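Local coordinates for initiator protein NS1 (PDB 4KW3), which probably nicks viral origin DNA through its N-terminal endonuclease domain and, with its ATP-driven helicase, initiates rolling-circle replication of human bocavirus, at residues F20-P25 with A163-T168; N129-C134 with I187-D192; K215-S220 with K240-T245. One frame throughout, in Å; residues are numbered along the deposited sequence.

Contact 1: F20-P25 with A163-T168; sequences FKFPYP and ADIFHT
The carbonyl oxygen Asp164 O is gripped twice by a single residue: Thr168 N donates to it at 3.0 Å, as in any regular helix, and Thr168 OG1 at 2.8 Å. A weak third bond comes from His167 N. The hydroxyl sits 37° out of the carbonyl plane rather than on a lone pair. With OG1 bent back to its own helix, beside the backbone N (chi1 -62°), the methyl of Thr168 is sent outward, and CG2 packs against Pro23 O at 3.4 Å. That carbonyl belongs to an inverse gamma turn centred on Pro23, closed by the bond from Tyr24 N to Phe22 O.

The turn delivers the ring of Tyr24, whose CG is anti to the backbone N, to the helix. There Ile165 lies across one ring face at about a right angle. Its CG1 stands 3.6 Å from the ring centroid, 19° off the normal, a CH-pi contact; CD1 carries on over the same face and lies 3.7 Å from CZ of Tyr24. The other branch, CG2, approaches the edge of the Phe22 ring, 4.5 Å from CE1. At the rim of the tyrosine ring, near its plane, Asp164 OD2 lies beside CE1. Leu33 of helix 31-38 touches both Tyr24 and Ile165.

Helix 160-177 is thus packed on the turn that follows strand 15-21, in the manner of the HUH endonuclease fold, where helices flank a central sheet; the Phe22 side chain is about 7 Å from that of His115, a predicted metal ligand.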
loop_
_atom_site.group_PDB
_atom_site.type_symbol
_atom_site.label_atom_id
_atom_site.label_comp_id
_atom_site.label_asym_id
_atom_site.label_seq_id
_atom_site.Cartn_x
_atom_site.Cartn_y
_atom_site.Cartn_z
ATOM N N PHE A 20 -1.136 5.209 -5.960
ATOM C CA PHE A 20 -0.165 4.588 -6.842
ATOM C C PHE A 20 -0.768 3.310 -7.411
ATOM O O PHE A 20 -1.289 2.503 -6.663
ATOM C CB PHE A 20 1.115 4.251 -6.064
ATOM C CG PHE A 20 2.005 3.269 -6.775
ATOM C CD1 PHE A 20 2.897 3.700 -7.747
ATOM C CD2 PHE A 20 1.940 1.909 -6.484
ATOM C CE1 PHE A 20 3.704 2.799 -8.415
ATOM C CE2 PHE A 20 2.751 1.002 -7.149
ATOM C CZ PHE A 20 3.640 1.449 -8.112
ATOM N N LYS A 21 -0.728 3.148 -8.732
ATOM C CA LYS A 21 -1.165 1.919 -9.406
ATOM C C LYS A 21 0.059 1.142 -9.885
ATOM O O LYS A 21 0.875 1.684 -10.624
ATOM C CB LYS A 21 -2.010 2.251 -10.632
ATOM C CG LYS A 21 -3.495 2.064 -10.485
ATOM C CD LYS A 21 -4.173 2.006 -11.866
ATOM C CE LYS A 21 -4.257 3.385 -12.549
ATOM N NZ LYS A 21 -5.599 4.044 -12.429
ATOM N N PHE A 22 0.206 -0.114 -9.477
ATOM C CA PHE A 22 1.295 -0.932 -10.012
ATOM C C PHE A 22 1.159 -1.089 -11.551
ATOM O O PHE A 22 0.175 -1.629 -12.055
ATOM C CB PHE A 22 1.328 -2.295 -9.317
ATOM C CG PHE A 22 2.600 -3.043 -9.540
ATOM C CD1 PHE A 22 2.768 -3.829 -10.662
ATOM C CD2 PHE A 22 3.640 -2.944 -8.636
ATOM C CE1 PHE A 22 3.953 -4.502 -10.873
ATOM C CE2 PHE A 22 4.824 -3.620 -8.843
ATOM C CZ PHE A 22 4.978 -4.398 -9.964
ATOM N N PRO A 23 2.151 -0.617 -12.311
ATOM C CA PRO A 23 1.910 -0.536 -13.759
ATOM C C PRO A 23 2.062 -1.862 -14.529
ATOM O O PRO A 23 2.849 -1.940 -15.478
ATOM C CB PRO A 23 2.948 0.487 -14.226
ATOM C CG PRO A 23 4.044 0.489 -13.149
ATOM C CD PRO A 23 3.541 -0.289 -11.949
ATOM N N TYR A 24 1.318 -2.883 -14.112
ATOM C CA TYR A 24 1.287 -4.187 -14.795
ATOM C C TYR A 24 -0.133 -4.735 -14.853
ATOM O O TYR A 24 -0.633 -5.317 -13.888
ATOM C CB TYR A 24 2.212 -5.187 -14.090
ATOM C CG TYR A 24 2.358 -6.522 -14.787
ATOM C CD1 TYR A 24 3.018 -6.638 -16.008
ATOM C CD2 TYR A 24 1.888 -7.680 -14.196
ATOM C CE1 TYR A 24 3.156 -7.870 -16.639
ATOM C CE2 TYR A 24 2.032 -8.916 -14.815
ATOM C CZ TYR A 24 2.665 -9.006 -16.029
ATOM O OH TYR A 24 2.793 -10.245 -16.626
ATOM N N PRO A 25 -0.789 -4.552 -15.997
ATOM C CA PRO A 25 -2.208 -4.898 -16.152
ATOM C C PRO A 25 -2.520 -6.380 -15.901
ATOM O O PRO A 25 -3.596 -6.690 -15.395
ATOM C CB PRO A 25 -2.500 -4.509 -17.599
ATOM C CG PRO A 25 -1.465 -3.448 -17.923
ATOM C CD PRO A 25 -0.237 -3.890 -17.192
ATOM N N ALA A 163 11.180 -10.973 -16.291
ATOM C CA ALA A 163 12.021 -9.960 -16.919
ATOM C C ALA A 163 11.170 -8.931 -17.680
ATOM O O ALA A 163 11.520 -7.754 -17.772
ATOM C CB ALA A 163 13.025 -10.616 -17.836
ATOM N N ASP A 164 10.051 -9.385 -18.229
ATOM C CA ASP A 164 9.117 -8.495 -18.902
ATOM C C ASP A 164 8.571 -7.412 -17.957
ATOM O O ASP A 164 8.558 -6.221 -18.287
ATOM C CB ASP A 164 7.974 -9.311 -19.494
ATOM C CG ASP A 164 6.885 -8.442 -20.072
ATOM O OD1 ASP A 164 7.120 -7.819 -21.129
ATOM O OD2 ASP A 164 5.787 -8.390 -19.467
ATOM N N ILE A 165 8.151 -7.834 -16.768
ATOM C CA ILE A 165 7.674 -6.917 -15.743
ATOM C C ILE A 165 8.768 -5.928 -15.346
ATOM O O ILE A 165 8.526 -4.723 -15.242
ATOM C CB ILE A 165 7.202 -7.701 -14.496
ATOM C CG1 ILE A 165 5.958 -8.527 -14.837
ATOM C CG2 ILE A 165 6.950 -6.760 -13.308
ATOM C CD1 ILE A 165 5.555 -9.491 -13.758
ATOM N N PHE A 166 9.969 -6.455 -15.127
ATOM C CA PHE A 166 11.128 -5.667 -14.718
ATOM C C PHE A 166 11.446 -4.556 -15.718
ATOM O O PHE A 166 11.781 -3.433 -15.333
ATOM C CB PHE A 166 12.331 -6.591 -14.534
ATOM C CG PHE A 166 13.602 -5.893 -14.128
ATOM C CD1 PHE A 166 13.780 -5.439 -12.830
ATOM C CD2 PHE A 166 14.643 -5.730 -15.044
ATOM C CE1 PHE A 166 14.965 -4.822 -12.461
ATOM C CE2 PHE A 166 15.818 -5.107 -14.678
ATOM C CZ PHE A 166 15.986 -4.658 -13.391
ATOM N N HIS A 167 11.327 -4.862 -17.004
ATOM C CA HIS A 167 11.635 -3.863 -18.017
ATOM C C HIS A 167 10.475 -2.890 -18.191
ATOM O O HIS A 167 10.684 -1.713 -18.503
ATOM C CB HIS A 167 12.049 -4.520 -19.333
ATOM C CG HIS A 167 13.355 -5.249 -19.243
ATOM N ND1 HIS A 167 14.537 -4.619 -18.906
ATOM C CD2 HIS A 167 13.665 -6.555 -19.420
ATOM C CE1 HIS A 167 15.518 -5.504 -18.887
ATOM N NE2 HIS A 167 15.015 -6.687 -19.195
ATOM N N THR A 168 9.260 -3.376 -17.934
ATOM C CA THR A 168 8.081 -2.514 -17.867
ATOM C C THR A 168 8.239 -1.429 -16.777
ATOM O O THR A 168 7.956 -0.254 -16.997
ATOM C CB THR A 168 6.821 -3.338 -17.591
ATOM O OG1 THR A 168 6.608 -4.272 -18.654
ATOM C CG2 THR A 168 5.612 -2.436 -17.447
#

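Contact 2: N129-C134 with I187-D192; sequences NAKSSC and ILQYRD
Ile187 comes first in segment 187-192 and carries most of the contact. Its CG1 is anti to the backbone N (chi1 -171°), and the extended chain brings CD1 to 3.5 Å from Ala130 CB, tip against methyl. The second branch, CG2, occupies the crowded position between N and carbonyl carbon and faces the aliphatic stem of Lys131, 3.8 Å from its CG, the two chains crossing obliquely. On the remaining flank, Cys134 SG lies 4.3 Å from Ile187 CB. Tyr18 of strand 15-21 touches both Ile187 and Cys134, and its hydroxyl is hydrogen-bonded to Ala130 O.

Leu188 is backbone-bonded to Thr17; the extended chain then brings Gln189 back to the side of Lys131. The two extended chains cross at about a right angle, with Gln189 NE2 3.6 Å from Lys131 NZ and 4.0 Å from Lys131 CD. Further on, Asp192 OD1 accepts from Asp196 N, inside the 193-197 region assigned by similarity to origin binding, and OD2 is hydrogen-bonded to His198 NE2 of strand 197-198.

The receiving backbone is a type I turn from Lys131 to Cys134, preceded by a carbonyl, Asn129 O, that accepts from Ser133 OG at 2.7 Å and from Ser132 OG at 3.0 Å, both hydroxyls standing above its plane.

The chemistry is therefore graded: alanine, isoleucine and cysteine pack apolar atoms on the inner side, whereas at the outer end, as modelled, two donor nitrogens lie near each other, so this end probably gains more from the Lys131 methylenes than from a polar bond.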
loop_
_atom_site.group_PDB
_atom_site.type_symbol
_atom_site.label_atom_id
_atom_site.label_comp_id
_atom_site.label_asym_id
_atom_site.label_seq_id
_atom_site.Cartn_x
_atom_site.Cartn_y
_atom_site.Cartn_z
ATOM N N ASN A 129 2.753 22.606 -4.722
ATOM C CA ASN A 129 3.559 21.522 -5.304
ATOM C C ASN A 129 3.022 20.086 -5.244
ATOM O O ASN A 129 3.556 19.200 -5.911
ATOM C CB ASN A 129 5.012 21.568 -4.793
ATOM C CG ASN A 129 5.147 21.174 -3.325
ATOM O OD1 ASN A 129 4.155 21.017 -2.599
ATOM N ND2 ASN A 129 6.394 21.011 -2.881
ATOM N N ALA A 130 1.996 19.831 -4.437
ATOM C CA ALA A 130 1.555 18.445 -4.252
ATOM C C ALA A 130 1.142 17.699 -5.529
ATOM O O ALA A 130 1.565 16.564 -5.736
ATOM C CB ALA A 130 0.447 18.364 -3.200
ATOM N N LYS A 131 0.318 18.311 -6.368
ATOM C CA LYS A 131 -0.109 17.655 -7.603
ATOM C C LYS A 131 1.055 17.459 -8.573
ATOM O O LYS A 131 1.199 16.399 -9.189
ATOM C CB LYS A 131 -1.247 18.426 -8.295
ATOM C CG LYS A 131 -1.768 17.700 -9.519
ATOM C CD LYS A 131 -3.094 18.201 -10.011
ATOM C CE LYS A 131 -3.505 17.405 -11.252
ATOM N NZ LYS A 131 -4.768 17.902 -11.869
ATOM N N SER A 132 1.880 18.486 -8.708
ATOM C CA SER A 132 2.985 18.473 -9.669
ATOM C C SER A 132 4.083 17.486 -9.265
ATOM O O SER A 132 4.938 17.120 -10.082
ATOM C CB SER A 132 3.572 19.879 -9.835
ATOM O OG SER A 132 4.268 20.280 -8.663
ATOM N N SER A 133 4.049 17.040 -8.009
ATOM C CA SER A 133 5.068 16.127 -7.527
ATOM C C SER A 133 4.748 14.690 -7.870
ATOM O O SER A 133 5.533 13.812 -7.552
ATOM C CB SER A 133 5.290 16.263 -6.029
ATOM O OG SER A 133 5.734 17.562 -5.726
ATOM N N CYS A 134 3.600 14.458 -8.502
ATOM C CA CYS A 134 3.205 13.112 -8.890
ATOM C C CYS A 134 4.269 12.303 -9.651
ATOM O O CYS A 134 4.554 11.172 -9.284
ATOM C CB CYS A 134 1.891 13.111 -9.675
ATOM S SG CYS A 134 0.429 13.185 -8.643
ATOM N N ILE A 187 -3.068 12.349 -7.462
ATOM C CA ILE A 187 -3.420 12.947 -6.182
ATOM C C ILE A 187 -4.958 12.956 -6.051
ATOM O O ILE A 187 -5.663 13.198 -7.022
ATOM C CB ILE A 187 -2.823 14.369 -6.058
ATOM C CG1 ILE A 187 -2.984 14.927 -4.643
ATOM C CG2 ILE A 187 -3.403 15.340 -7.089
ATOM C CD1 ILE A 187 -1.985 16.050 -4.333
ATOM N N LEU A 188 -5.484 12.672 -4.862
ATOM C CA LEU A 188 -6.926 12.792 -4.650
ATOM C C LEU A 188 -7.368 14.229 -4.441
ATOM O O LEU A 188 -6.915 14.909 -3.524
ATOM C CB LEU A 188 -7.406 11.960 -3.469
ATOM C CG LEU A 188 -7.189 10.461 -3.612
ATOM C CD1 LEU A 188 -7.978 9.751 -2.528
ATOM C CD2 LEU A 188 -7.571 10.006 -5.017
ATOM N N GLN A 189 -8.341 14.647 -5.233
ATOM C CA GLN A 189 -8.876 15.984 -5.130
ATOM C C GLN A 189 -10.368 15.929 -4.820
ATOM O O GLN A 189 -11.011 14.913 -5.055
ATOM C CB GLN A 189 -8.603 16.724 -6.439
ATOM C CG GLN A 189 -7.105 16.938 -6.662
ATOM C CD GLN A 189 -6.792 17.850 -7.836
ATOM O OE1 GLN A 189 -6.420 19.010 -7.651
ATOM N NE2 GLN A 189 -6.922 17.327 -9.045
ATOM N N TYR A 190 -10.891 17.002 -4.233
ATOM C CA TYR A 190 -12.329 17.153 -4.008
ATOM C C TYR A 190 -12.841 18.539 -4.394
ATOM O O TYR A 190 -12.060 19.449 -4.650
ATOM C CB TYR A 190 -12.694 16.861 -2.561
ATOM C CG TYR A 190 -12.241 17.919 -1.599
ATOM C CD1 TYR A 190 -10.944 17.930 -1.113
ATOM C CD2 TYR A 190 -13.118 18.910 -1.165
ATOM C CE1 TYR A 190 -10.525 18.900 -0.217
ATOM C CE2 TYR A 190 -12.709 19.885 -0.266
ATOM C CZ TYR A 190 -11.409 19.876 0.204
ATOM O OH TYR A 190 -10.986 20.840 1.097
ATOM N N ARG A 191 -14.160 18.679 -4.456
ATOM C CA ARG A 191 -14.814 19.987 -4.621
ATOM C C ARG A 191 -15.472 20.498 -3.330
ATOM O O ARG A 191 -15.996 19.707 -2.537
ATOM C CB ARG A 191 -15.848 19.959 -5.736
ATOM C CG ARG A 191 -15.293 19.460 -7.025
ATOM C CD ARG A 191 -15.229 20.568 -8.034
ATOM N NE ARG A 191 -14.706 20.084 -9.304
ATOM C CZ ARG A 191 -14.385 20.881 -10.312
ATOM N NH1 ARG A 191 -14.542 22.194 -10.193
ATOM N NH2 ARG A 191 -13.916 20.371 -11.440
ATOM N N ASP A 192 -15.363 21.798 -3.065
ATOM C CA ASP A 192 -16.217 22.402 -2.047
ATOM C C ASP A 192 -17.583 22.683 -2.689
ATOM O O ASP A 192 -17.811 22.352 -3.866
ATOM C CB ASP A 192 -15.610 23.656 -1.390
ATOM C CG ASP A 192 -15.309 24.800 -2.389
ATOM O OD1 ASP A 192 -15.801 24.826 -3.557
ATOM O OD2 ASP A 192 -14.589 25.728 -1.962
#

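Contact 3: K215-S220 with K240-T245; sequences KNRCIS and KTYSHT
Two backbone hydrogen bonds join the segments as parallel strands, pairing Asn216 with Thr241 and Arg217 with Tyr242. Tyr242 N donates to Asn216 O at 2.9 Å, in the carbonyl plane, and Tyr242 O accepts from Cys218 N at 2.9 Å, 26° out of the Tyr242 carbonyl plane. One tyrosine thus uses both its amide and its carbonyl. The same oxygens receive CA-H contacts, from Thr241 CA to Asn216 O and from Arg217 CA to Tyr242 O.

Among side chains, Arg217 and Tyr242 meet closely. The tyrosine ring takes the crowded position between N and carbonyl carbon (chi1 78°) and turns one face to the arginine stem: Arg217 CG stands 4.1 Å from the centroid of the Tyr242 ring, a CH-pi contact, and Arg217 CB 3.6 Å from Tyr242 CE1. Beyond, the chain bends at chi3, and Arg217 NE is hydrogen-bonded to Cys228 O. Just past the strand, Cys218 CB meets Thr241 CB at 3.9 Å.

Charge enters through Lys215 of the predicted RCR-3 motif. Its extended chain runs along the Lys240-Thr241 backbone, CD 3.6 Å from Thr241 O, to a salt bridge with Glu108, a predicted metal ligand, and a weak bond to Tyr211, the predicted nucleophile.

The pair forms the beta strands of a beta-alpha-beta unit around helix 225-228, with strand 101-109 also paired, antiparallel, to strand 241-247 and helix 60-69 touching Arg217 and Ile219.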
loop_
_atom_site.group_PDB
_atom_site.type_symbol
_atom_site.label_atom_id
_atom_site.label_comp_id
_atom_site.label_asym_id
_atom_site.label_seq_id
_atom_site.Cartn_x
_atom_site.Cartn_y
_atom_site.Cartn_z
ATOM N N LYS A 215 -11.800 -2.205 6.250
ATOM C CA LYS A 215 -11.751 -3.165 5.161
ATOM C C LYS A 215 -11.279 -4.507 5.717
ATOM O O LYS A 215 -10.596 -4.562 6.743
ATOM C CB LYS A 215 -10.803 -2.682 4.059
ATOM C CG LYS A 215 -11.169 -1.333 3.480
ATOM C CD LYS A 215 -10.244 -0.958 2.347
ATOM C CE LYS A 215 -10.605 0.397 1.752
ATOM N NZ LYS A 215 -9.976 0.584 0.414
ATOM N N ASN A 216 -11.634 -5.594 5.047
ATOM C CA ASN A 216 -11.119 -6.893 5.462
ATOM C C ASN A 216 -9.831 -7.160 4.704
ATOM O O ASN A 216 -9.582 -6.557 3.657
ATOM C CB ASN A 216 -12.150 -7.986 5.226
ATOM C CG ASN A 216 -13.442 -7.732 5.988
ATOM O OD1 ASN A 216 -13.415 -7.363 7.170
ATOM N ND2 ASN A 216 -14.581 -7.945 5.329
ATOM N N ARG A 217 -8.981 -8.016 5.259
ATOM C CA ARG A 217 -7.728 -8.333 4.608
ATOM C C ARG A 217 -7.846 -9.403 3.548
ATOM O O ARG A 217 -8.542 -10.407 3.744
ATOM C CB ARG A 217 -6.664 -8.770 5.611
ATOM C CG ARG A 217 -5.278 -8.797 4.971
ATOM C CD ARG A 217 -4.183 -9.048 5.956
ATOM N NE ARG A 217 -4.302 -10.352 6.564
ATOM C CZ ARG A 217 -3.300 -10.953 7.184
ATOM N NH1 ARG A 217 -2.139 -10.330 7.237
ATOM N NH2 ARG A 217 -3.460 -12.159 7.736
ATOM N N CYS A 218 -7.120 -9.189 2.450
ATOM C CA CYS A 218 -6.899 -10.223 1.462
ATOM C C CYS A 218 -5.496 -10.080 0.862
ATOM O O CYS A 218 -5.180 -9.055 0.272
ATOM C CB CYS A 218 -7.950 -10.132 0.368
ATOM S SG CYS A 218 -7.715 -11.376 -0.859
ATOM N N ILE A 219 -4.640 -11.088 1.042
ATOM C CA ILE A 219 -3.242 -10.985 0.580
ATOM C C ILE A 219 -2.938 -11.624 -0.783
ATOM O O ILE A 219 -1.801 -11.620 -1.228
ATOM C CB ILE A 219 -2.230 -11.508 1.617
ATOM C CG1 ILE A 219 -2.446 -13.001 1.876
ATOM C CG2 ILE A 219 -2.310 -10.706 2.922
ATOM C CD1 ILE A 219 -1.502 -13.540 2.903
ATOM N N SER A 220 -3.956 -12.174 -1.434
ATOM C CA SER A 220 -3.789 -12.743 -2.759
ATOM C C SER A 220 -5.076 -12.759 -3.574
ATOM O O SER A 220 -6.154 -12.983 -3.043
ATOM C CB SER A 220 -3.234 -14.157 -2.693
ATOM O OG SER A 220 -3.064 -14.642 -4.015
ATOM N N LYS A 240 -14.512 -3.854 0.110
ATOM C CA LYS A 240 -13.177 -3.783 -0.442
ATOM C C LYS A 240 -12.150 -4.310 0.559
ATOM O O LYS A 240 -12.476 -4.559 1.703
ATOM C CB LYS A 240 -12.848 -2.365 -0.917
ATOM C CG LYS A 240 -13.406 -2.069 -2.296
ATOM C CD LYS A 240 -12.929 -0.694 -2.756
ATOM C CE LYS A 240 -12.963 -0.539 -4.274
ATOM N NZ LYS A 240 -14.329 -0.760 -4.843
ATOM N N THR A 241 -10.918 -4.527 0.114
ATOM C CA THR A 241 -9.948 -5.196 0.963
ATOM C C THR A 241 -8.665 -4.408 1.102
ATOM O O THR A 241 -8.442 -3.430 0.382
ATOM C CB THR A 241 -9.607 -6.605 0.436
ATOM O OG1 THR A 241 -8.994 -6.509 -0.852
ATOM C CG2 THR A 241 -10.859 -7.473 0.349
ATOM N N TYR A 242 -7.834 -4.803 2.061
ATOM C CA TYR A 242 -6.484 -4.251 2.131
ATOM C C TYR A 242 -5.530 -5.420 2.226
ATOM O O TYR A 242 -5.906 -6.512 2.669
ATOM C CB TYR A 242 -6.294 -3.328 3.353
ATOM C CG TYR A 242 -6.104 -4.096 4.625
ATOM C CD1 TYR A 242 -7.204 -4.619 5.308
ATOM C CD2 TYR A 242 -4.827 -4.349 5.137
ATOM C CE1 TYR A 242 -7.041 -5.332 6.460
ATOM C CE2 TYR A 242 -4.665 -5.096 6.299
ATOM C CZ TYR A 242 -5.778 -5.580 6.953
ATOM O OH TYR A 242 -5.642 -6.306 8.108
ATOM N N SER A 243 -4.273 -5.157 1.886
ATOM C CA SER A 243 -3.235 -6.170 1.988
ATOM C C SER A 243 -2.340 -5.927 3.194
ATOM O O SER A 243 -2.023 -6.857 3.934
ATOM C CB SER A 243 -2.394 -6.193 0.711
ATOM O OG SER A 243 -1.266 -7.008 0.904
ATOM N N HIS A 244 -1.937 -4.673 3.376
ATOM C CA HIS A 244 -0.969 -4.301 4.410
ATOM C C HIS A 244 -1.011 -2.814 4.691
ATOM O O HIS A 244 -1.208 -2.011 3.790
ATOM C CB HIS A 244 0.442 -4.670 3.972
ATOM C CG HIS A 244 1.436 -4.662 5.088
ATOM N ND1 HIS A 244 1.439 -5.612 6.084
ATOM C CD2 HIS A 244 2.455 -3.818 5.368
ATOM C CE1 HIS A 244 2.416 -5.354 6.930
ATOM N NE2 HIS A 244 3.051 -4.276 6.513
ATOM N N THR A 245 -0.814 -2.445 5.947
ATOM C CA THR A 245 -0.955 -1.054 6.364
ATOM C C THR A 245 0.229 -0.595 7.198
ATOM O O THR A 245 0.579 -1.233 8.193
ATOM C CB THR A 245 -2.257 -0.885 7.150
ATOM O OG1 THR A 245 -3.317 -1.237 6.283
ATOM C CG2 THR A 245 -2.480 0.549 7.572
#

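How the contacts relate
From the N terminus, strand 15-21 runs into the turn of contact 1, whose loop closes only when helix 160-177 arrives. Contact 2 opens inside that loop, at 129-134 just ahead of helix 134-149, and closes outside it on strand 185-191, so the two cross along the chain. Strands 15-21 and 185-191 are sheet neighbours, and helix 160-177 leads from one closure to the other. Contact 3 follows in series, with 19 residues between its segments 215-220 and 240-245. All three reach the same mixed sheet without touching one another, their centres 21 to 25 Å apart: two attach helical or turn elements, the third adds a strand.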